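Local coordinates for fatty acid-binding protein homolog 1 (Echinococcus granulosus, PDB 1O8V) that binds long-chain fatty acids such as palmitate inside a beta-barrel and is implicated in the acquisition, storage and transport of lipids, at residues M21-V26 against K100-Y105; F72-P77 against H95-K100. All blocks are in the same frame, centred on the assembly; numbering follows the deposited sequence.

Both interactions belong to the beta-barrel of the fatty-acid-binding protein, and their centres lie about 10 Å apart on the same side of the chain's centre. Along the chain the order is 21-26, 72-77, 95-100 and 100-105, so both segments of interaction 2 fall between those of interaction 1. Strands 92-98 and 103-111 are sheet neighbours, joined by a turn whose Lys100 belongs to a segment of each interaction; Thr104 N and Gln97 O, 2.8 Å apart, probably hydrogen-bond across it. Interaction 1 seats the end of helix 17-24 on the barrel rim, whereas interaction 2 ties strand 72-75 to strand 92-98 on the barrel's inner side, with bound palmitate close to both.

Interaction 1: M21-V26 against K100-Y105; sequences MERLGV and KTKVTY
Leu24 turns its CG anti to its own carbonyl carbon (chi1 -71°), which carries the isobutyl fork off the last turn of helix 17-24 toward Lys102 and Thr104; Lys102 starts in the same way (chi1 -62°) and then bends at chi2 (-62°), turning its chain toward Arg23. The contact joins the helical lid of the fatty-acid-binding protein fold to the rim of its beta-barrel, where strand 103-111 begins. Branch CD2 of Leu24 does most of the touching: it rests 3.8 Å from Lys102 CB and 3.6 Å from Thr104 OG1. CD1 also faces the hydroxyl, at 3.8 Å from Thr104 OG1, so the fork spans this oxygen with both methyls, the two side chains meeting at about a right angle. Val121 of strand 114-121 packs against both Leu24 and Thr104, and bound palmitate lies close to the Leu24 side chain. No hydrogen bond links the two segments; the contact is van der Waals packing of carbons, partly against the oxygens Thr104 OG1 and Arg23 O. Farther along its chain, Lys102 slants across Arg23, its CE 4.2 Å from Arg23 CD and 4.0 Å from Arg23 O. The charged ends, Arg23 NH1 and Lys102 NZ, stay 5.1 Å apart and share an anion: both form salt bridges with Asp122 OD2, while Arg23 NH2 pairs with Glu123. These carboxylates probably offset the like charges and draw the two ends together. Behind the leucine the helix ends in a Schellman motif at Gly25, whose positive phi turns the chain away from strand 103-111. Two backbone bonds close that end: Gly25 N to Glu22 O at 3.3 Å, and Val26 N to Met21 O at 3.0 Å.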
loop_
_atom_site.group_PDB
_atom_site.type_symbol
_atom_site.label_atom_id
_atom_site.label_comp_id
_atom_site.label_asym_id
_atom_site.label_seq_id
_atom_site.Cartn_x
_atom_site.Cartn_y
_atom_site.Cartn_z
ATOM N N MET A 21 -1.453 7.396 9.988
ATOM C CA MET A 21 -2.642 6.834 10.625
ATOM C C MET A 21 -3.373 7.874 11.486
ATOM O O MET A 21 -4.592 7.891 11.538
ATOM C CB MET A 21 -2.251 5.613 11.483
ATOM C CG MET A 21 -1.847 4.386 10.678
ATOM S SD MET A 21 -1.632 2.906 11.683
ATOM C CE MET A 21 -0.154 3.335 12.583
ATOM N N GLU A 22 -2.609 8.697 12.191
ATOM C CA GLU A 22 -3.174 9.739 13.043
ATOM C C GLU A 22 -3.997 10.710 12.192
ATOM O O GLU A 22 -5.125 11.046 12.522
ATOM C CB GLU A 22 -2.048 10.457 13.820
ATOM C CG GLU A 22 -1.443 9.573 14.918
ATOM C CD GLU A 22 -0.029 9.900 15.386
ATOM O OE1 GLU A 22 0.514 10.948 15.015
ATOM O OE2 GLU A 22 0.523 9.069 16.166
ATOM N N ARG A 23 -3.451 11.114 11.050
ATOM C CA ARG A 23 -4.151 12.055 10.174
ATOM C C ARG A 23 -5.415 11.473 9.561
ATOM O O ARG A 23 -6.366 12.190 9.305
ATOM C CB ARG A 23 -3.204 12.555 9.060
ATOM C CG ARG A 23 -3.722 13.696 8.226
ATOM C CD ARG A 23 -4.034 14.965 9.009
ATOM N NE ARG A 23 -2.837 15.480 9.627
ATOM C CZ ARG A 23 -2.023 16.367 9.068
ATOM N NH1 ARG A 23 -2.299 16.876 7.873
ATOM N NH2 ARG A 23 -0.915 16.735 9.708
ATOM N N LEU A 24 -5.397 10.172 9.312
ATOM C CA LEU A 24 -6.534 9.467 8.691
ATOM C C LEU A 24 -7.636 9.099 9.688
ATOM O O LEU A 24 -8.700 8.609 9.283
ATOM C CB LEU A 24 -6.047 8.210 7.993
ATOM C CG LEU A 24 -5.231 8.430 6.726
ATOM C CD1 LEU A 24 -4.607 7.127 6.236
ATOM C CD2 LEU A 24 -6.094 9.090 5.669
ATOM N N GLY A 25 -7.399 9.314 10.973
ATOM C CA GLY A 25 -8.424 9.025 11.965
ATOM C C GLY A 25 -8.456 7.593 12.468
ATOM O O GLY A 25 -9.459 7.173 13.094
ATOM N N VAL A 26 -7.374 6.857 12.238
ATOM C CA VAL A 26 -7.275 5.494 12.711
ATOM C C VAL A 26 -7.289 5.516 14.245
ATOM O O VAL A 26 -6.614 6.344 14.872
ATOM C CB VAL A 26 -6.002 4.815 12.196
ATOM C CG1 VAL A 26 -5.946 3.381 12.668
ATOM C CG2 VAL A 26 -5.958 4.868 10.643
ATOM N N LYS A 100 -13.241 10.123 1.180
ATOM C CA LYS A 100 -14.248 11.218 1.183
ATOM C C LYS A 100 -13.910 12.349 2.152
ATOM O O LYS A 100 -14.563 13.424 2.114
ATOM C CB LYS A 100 -15.690 10.738 1.420
ATOM C CG LYS A 100 -16.191 9.675 0.489
ATOM C CD LYS A 100 -17.561 9.179 0.985
ATOM C CE LYS A 100 -18.259 8.249 0.001
ATOM N NZ LYS A 100 -18.707 6.983 0.676
ATOM N N THR A 101 -12.933 12.123 3.030
ATOM C CA THR A 101 -12.382 13.184 3.866
ATOM C C THR A 101 -10.947 13.491 3.454
ATOM O O THR A 101 -10.576 14.663 3.324
ATOM C CB THR A 101 -12.411 12.788 5.338
ATOM O OG1 THR A 101 -13.781 12.664 5.779
ATOM C CG2 THR A 101 -11.788 13.886 6.230
ATOM N N LYS A 102 -10.143 12.426 3.327
ATOM C CA LYS A 102 -8.751 12.497 2.909
ATOM C C LYS A 102 -8.513 11.650 1.683
ATOM O O LYS A 102 -9.116 10.593 1.535
ATOM C CB LYS A 102 -7.848 11.966 4.013
ATOM C CG LYS A 102 -7.893 12.717 5.317
ATOM C CD LYS A 102 -7.443 14.141 5.173
ATOM C CE LYS A 102 -7.381 14.842 6.520
ATOM N NZ LYS A 102 -7.086 16.302 6.364
ATOM N N VAL A 103 -7.572 12.083 0.853
ATOM C CA VAL A 103 -7.042 11.236 -0.203
ATOM C C VAL A 103 -5.650 10.816 0.252
ATOM O O VAL A 103 -4.829 11.653 0.624
ATOM C CB VAL A 103 -6.981 11.943 -1.570
ATOM C CG1 VAL A 103 -6.421 11.017 -2.629
ATOM C CG2 VAL A 103 -8.335 12.429 -1.994
ATOM N N THR A 104 -5.411 9.514 0.225
ATOM C CA THR A 104 -4.098 8.953 0.502
ATOM C C THR A 104 -3.420 8.679 -0.829
ATOM O O THR A 104 -4.021 8.050 -1.698
ATOM C CB THR A 104 -4.200 7.659 1.298
ATOM O OG1 THR A 104 -4.888 7.886 2.537
ATOM C CG2 THR A 104 -2.818 7.142 1.658
ATOM N N TYR A 105 -2.183 9.142 -0.981
ATOM C CA TYR A 105 -1.389 8.924 -2.178
ATOM C C TYR A 105 -0.238 8.000 -1.817
ATOM O O TYR A 105 0.613 8.334 -0.999
ATOM C CB TYR A 105 -0.853 10.239 -2.741
ATOM C CG TYR A 105 -1.913 11.211 -3.164
ATOM C CD1 TYR A 105 -2.523 11.115 -4.402
ATOM C CD2 TYR A 105 -2.302 12.241 -2.329
ATOM C CE1 TYR A 105 -3.484 12.023 -4.786
ATOM C CE2 TYR A 105 -3.261 13.169 -2.715
ATOM C CZ TYR A 105 -3.858 13.048 -3.936
ATOM O OH TYR A 105 -4.809 13.965 -4.286
#

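Interaction 2: F72-P77 against H95-K100; sequences FKEVTP and HEQDDK
Glu74 OE1 accepts from two donors across the contact, His95 NE2 at 3.0 Å and Gln97 NE2 at 3.1 Å. The imidazole N-H reaches the syn lone pair of OE1 with its ring nearly coplanar with the carboxylate, the planes 13° apart. The amide N-H of Gln97 is also well aligned (166° at the hydrogen), yet it meets the same oxygen from above the carboxylate plane. Ser84 OG is a further hydrogen-bonding partner of OE1. At the other oxygen, a water donates to Glu74 OE2 at 2.7 Å and accepts from Gln97 NE2 at 2.8 Å, bridging the two side chains. Strands 72-75 and 92-98 both pair with strand 81-89 of the barrel, and their polar side chains meet on its inner side, where Gln97 also touches bound palmitate. An extended glutamate, with CG anti to the backbone N (chi1 174°), spans from one strand to the other. His95 ND1 is occupied too, bonded to Arg108, a residue of the hexadecanoate site, so the imidazole connects Glu74 with that arginine. Thr76 CG2 lies 4.1 Å from Gln97 NE2, while its hydroxyl OG1 is engaged by Asp78 and by Arg80 N.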
loop_
_atom_site.group_PDB
_atom_site.type_symbol
_atom_site.label_atom_id
_atom_site.label_comp_id
_atom_site.label_asym_id
_atom_site.label_seq_id
_atom_site.Cartn_x
_atom_site.Cartn_y
_atom_site.Cartn_z
ATOM N N PHE A 72 -11.772 1.484 -8.642
ATOM C CA PHE A 72 -12.351 0.371 -7.913
ATOM C C PHE A 72 -12.600 0.695 -6.447
ATOM O O PHE A 72 -12.052 1.653 -5.895
ATOM C CB PHE A 72 -11.512 -0.897 -8.089
ATOM C CG PHE A 72 -10.153 -0.847 -7.464
ATOM C CD1 PHE A 72 -9.102 -0.204 -8.109
ATOM C CD2 PHE A 72 -9.906 -1.457 -6.242
ATOM C CE1 PHE A 72 -7.837 -0.176 -7.549
ATOM C CE2 PHE A 72 -8.655 -1.437 -5.687
ATOM C CZ PHE A 72 -7.614 -0.792 -6.319
ATOM N N LYS A 73 -13.482 -0.087 -5.839
ATOM C CA LYS A 73 -13.778 0.024 -4.420
ATOM C C LYS A 73 -12.798 -0.828 -3.627
ATOM O O LYS A 73 -12.566 -2.000 -3.911
ATOM C CB LYS A 73 -15.219 -0.392 -4.134
ATOM C CG LYS A 73 -16.238 0.571 -4.676
ATOM C CD LYS A 73 -17.638 -0.025 -4.626
ATOM C CE LYS A 73 -18.642 0.792 -5.455
ATOM N NZ LYS A 73 -19.512 1.636 -4.569
ATOM N N GLU A 74 -12.177 -0.199 -2.654
ATOM C CA GLU A 74 -11.227 -0.865 -1.801
ATOM C C GLU A 74 -11.640 -0.673 -0.350
ATOM O O GLU A 74 -12.266 0.321 0.003
ATOM C CB GLU A 74 -9.809 -0.309 -2.071
ATOM C CG GLU A 74 -8.756 -0.849 -1.125
ATOM C CD GLU A 74 -7.345 -0.334 -1.392
ATOM O OE1 GLU A 74 -7.160 0.603 -2.219
ATOM O OE2 GLU A 74 -6.429 -0.906 -0.747
ATOM N N VAL A 75 -11.343 -1.657 0.499
ATOM C CA VAL A 75 -11.432 -1.480 1.924
ATOM C C VAL A 75 -9.989 -1.490 2.473
ATOM O O VAL A 75 -9.218 -2.412 2.217
ATOM C CB VAL A 75 -12.278 -2.561 2.585
ATOM C CG1 VAL A 75 -12.342 -2.333 4.042
ATOM C CG2 VAL A 75 -13.686 -2.560 1.951
ATOM N N THR A 76 -9.607 -0.422 3.164
ATOM C CA THR A 76 -8.279 -0.331 3.762
ATOM C C THR A 76 -8.160 -1.246 4.989
ATOM O O THR A 76 -9.174 -1.713 5.503
ATOM C CB THR A 76 -7.991 1.133 4.176
ATOM O OG1 THR A 76 -8.938 1.560 5.172
ATOM C CG2 THR A 76 -8.167 2.058 2.988
ATOM N N PRO A 77 -6.940 -1.500 5.452
ATOM C CA PRO A 77 -6.747 -2.378 6.606
ATOM C C PRO A 77 -7.458 -1.895 7.862
ATOM O O PRO A 77 -7.812 -2.733 8.665
ATOM C CB PRO A 77 -5.237 -2.376 6.796
ATOM C CG PRO A 77 -4.706 -2.125 5.442
ATOM C CD PRO A 77 -5.650 -1.089 4.876
ATOM N N HIS A 95 -0.961 4.799 -6.528
ATOM C CA HIS A 95 -2.135 4.191 -5.938
ATOM C C HIS A 95 -2.798 5.256 -5.048
ATOM O O HIS A 95 -2.281 5.600 -4.000
ATOM C CB HIS A 95 -1.661 2.988 -5.128
ATOM C CG HIS A 95 -2.735 2.222 -4.413
ATOM N ND1 HIS A 95 -2.431 1.113 -3.649
ATOM C CD2 HIS A 95 -4.086 2.367 -4.341
ATOM C CE1 HIS A 95 -3.533 0.641 -3.104
ATOM N NE2 HIS A 95 -4.553 1.358 -3.526
ATOM N N GLU A 96 -3.933 5.801 -5.498
ATOM C CA GLU A 96 -4.700 6.747 -4.681
ATOM C C GLU A 96 -5.860 6.062 -3.979
ATOM O O GLU A 96 -6.434 5.123 -4.508
ATOM C CB GLU A 96 -5.251 7.913 -5.493
ATOM C CG GLU A 96 -6.276 7.472 -6.527
ATOM C CD GLU A 96 -6.768 8.619 -7.398
ATOM O OE1 GLU A 96 -6.070 9.078 -8.331
ATOM O OE2 GLU A 96 -7.913 9.033 -7.134
ATOM N N GLN A 97 -6.223 6.577 -2.812
ATOM C CA GLN A 97 -7.339 6.067 -2.003
ATOM C C GLN A 97 -8.119 7.253 -1.458
ATOM O O GLN A 97 -7.629 7.965 -0.574
ATOM C CB GLN A 97 -6.843 5.236 -0.823
ATOM C CG GLN A 97 -6.057 4.009 -1.183
ATOM C CD GLN A 97 -5.450 3.350 -0.006
ATOM O OE1 GLN A 97 -4.953 4.027 0.903
ATOM N NE2 GLN A 97 -5.379 2.021 -0.048
ATOM N N ASP A 98 -9.331 7.471 -1.951
ATOM C CA ASP A 98 -10.173 8.579 -1.512
ATOM C C ASP A 98 -11.219 8.051 -0.542
ATOM O O ASP A 98 -12.098 7.279 -0.931
ATOM C CB ASP A 98 -10.844 9.195 -2.750
ATOM C CG ASP A 98 -11.859 10.233 -2.411
ATOM O OD1 ASP A 98 -11.814 10.782 -1.287
ATOM O OD2 ASP A 98 -12.718 10.562 -3.268
ATOM N N ASP A 99 -11.165 8.501 0.710
ATOM C CA ASP A 99 -12.098 8.051 1.726
ATOM C C ASP A 99 -13.226 9.058 1.982
ATOM O O ASP A 99 -14.055 8.849 2.872
ATOM C CB ASP A 99 -11.370 7.622 3.021
ATOM C CG ASP A 99 -10.785 8.778 3.800
ATOM O OD1 ASP A 99 -11.322 9.889 3.748
ATOM O OD2 ASP A 99 -9.794 8.634 4.523
ATOM N N LYS A 100 -13.241 10.123 1.180
ATOM C CA LYS A 100 -14.248 11.218 1.183
ATOM C C LYS A 100 -13.910 12.349 2.152
ATOM O O LYS A 100 -14.563 13.424 2.114
ATOM C CB LYS A 100 -15.690 10.738 1.420
ATOM C CG LYS A 100 -16.191 9.675 0.489
ATOM C CD LYS A 100 -17.561 9.179 0.985
ATOM C CE LYS A 100 -18.259 8.249 0.001
ATOM N NZ LYS A 100 -18.707 6.983 0.676
HETATM O O HOH W 1 -4.968 -0.394 1.407
#